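Local coordinates for oxidoreductase, short chain dehydrogenase/reductase family protein (Bifidobacterium adolescentis L2-32, PDB 6OW4), which acts as an NADH-dependent 20beta-hydroxysteroid dehydrogenase of the short-chain dehydrogenase/reductase family, at the interface of chains A and B. Coordinates in Å, arbitrary orientation; residue numbers count along the deposited sequence, not the author numbering. Chains: chain A/B, Oxidoreductase, short chain dehydrogenase/reductase family protein.

The interface of chains A and B. Residues chain A 149, 153, 202, 205-206; chain B 153, 202, 205-206.
The backbone carbonyl oxygen of B:Ala205 faces the methyl of A:Ala205, with O to CB at 3.4 Å, and the reciprocal pair, A:Ala205 O to B:Ala205 CB, lies at 3.6 Å. These are packing contacts between two copies of helix 198-217, which run nearly antiparallel across a two-fold axis. With helix 142-169 of chain A and helix 142-170 of chain B they form the four-helix bundle through which subunits of short-chain dehydrogenases/reductases commonly pair, so this face of the deposited tetramer is probably a biological one. The same helix 198-217 carries A:Tyr200 and A:Lys204 of the family's YxxxK motif, while its alanine-rich face turns to the partner. With alanines at 202, 205 and 206 on both chains, the backbones themselves come together: A:Ala206 CA lies 3.9 Å from B:Ala202 CA, and the exchanged pair, A:Ala202 CA and B:Ala206 CA, is 4.0 Å apart. The methyls of A:Ala206 and B:Ala206 meet near the axis, CB to CB at 3.9 Å.

Beside this seam, the two longer helices meet through larger side chains. B:Leu153 extends its CD2 branch to A:Leu153, meeting that residue's CD2 tip to tip at 3.5 Å. Both leucines hold CG anti to the backbone N (chi1 -176° in each), which sends the branched ends toward one another. The same B:Leu153 methyl also presses on A:Ile149, where CG1 lies 3.5 Å away, a rather tight fit.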
# COMPACT_ATOMS: atom_id res chain seq x y z
N ILE A 149 -8.72 -2.94 21.71
CA ILE A 149 -8.73 -4.26 21.02
C ILE A 149 -10.10 -4.93 21.24
O ILE A 149 -10.70 -5.39 20.24
CB ILE A 149 -7.55 -5.15 21.48
CG1 ILE A 149 -6.29 -4.90 20.66
CG2 ILE A 149 -7.93 -6.63 21.45
CD1 ILE A 149 -5.66 -3.54 20.87
N LEU A 153 -11.52 -4.48 17.69
CA LEU A 153 -11.05 -5.71 16.99
C LEU A 153 -12.00 -6.87 17.30
O LEU A 153 -12.71 -7.32 16.38
CB LEU A 153 -9.61 -6.01 17.40
CG LEU A 153 -8.96 -7.20 16.69
CD1 LEU A 153 -9.18 -7.14 15.18
CD2 LEU A 153 -7.47 -7.26 17.00
N ALA A 202 -3.92 0.13 15.17
CA ALA A 202 -3.63 -1.32 15.13
C ALA A 202 -4.92 -2.12 14.86
O ALA A 202 -4.88 -3.02 14.01
CB ALA A 202 -2.97 -1.76 16.42
N ALA A 205 -6.25 -1.57 11.22
CA ALA A 205 -5.36 -2.32 10.30
C ALA A 205 -5.75 -3.81 10.33
O ALA A 205 -5.75 -4.44 9.26
CB ALA A 205 -3.91 -2.12 10.67
N ALA A 206 -6.06 -4.34 11.52
CA ALA A 206 -6.46 -5.75 11.74
C ALA A 206 -7.80 -6.02 11.04
O ALA A 206 -7.91 -7.07 10.37
CB ALA A 206 -6.56 -6.03 13.22
N LEU B 153 -0.93 -10.07 19.20
CA LEU B 153 -1.11 -8.59 19.27
C LEU B 153 -0.76 -8.07 20.66
O LEU B 153 0.13 -7.20 20.76
CB LEU B 153 -2.55 -8.23 18.88
CG LEU B 153 -2.86 -6.74 18.81
CD1 LEU B 153 -1.86 -6.01 17.93
CD2 LEU B 153 -4.27 -6.51 18.31
N ALA B 202 -4.85 -10.72 10.83
CA ALA B 202 -5.37 -9.52 11.52
C ALA B 202 -4.33 -8.99 12.52
O ALA B 202 -4.06 -7.78 12.49
CB ALA B 202 -6.68 -9.84 12.21
N ALA B 205 -1.10 -7.62 10.72
CA ALA B 205 -1.49 -6.32 10.13
C ALA B 205 -1.57 -5.25 11.22
O ALA B 205 -1.20 -4.09 10.95
CB ALA B 205 -2.81 -6.46 9.41
N ALA B 206 -2.05 -5.63 12.41
CA ALA B 206 -2.15 -4.76 13.61
C ALA B 206 -0.74 -4.44 14.12
O ALA B 206 -0.47 -3.26 14.41
CB ALA B 206 -2.99 -5.41 14.67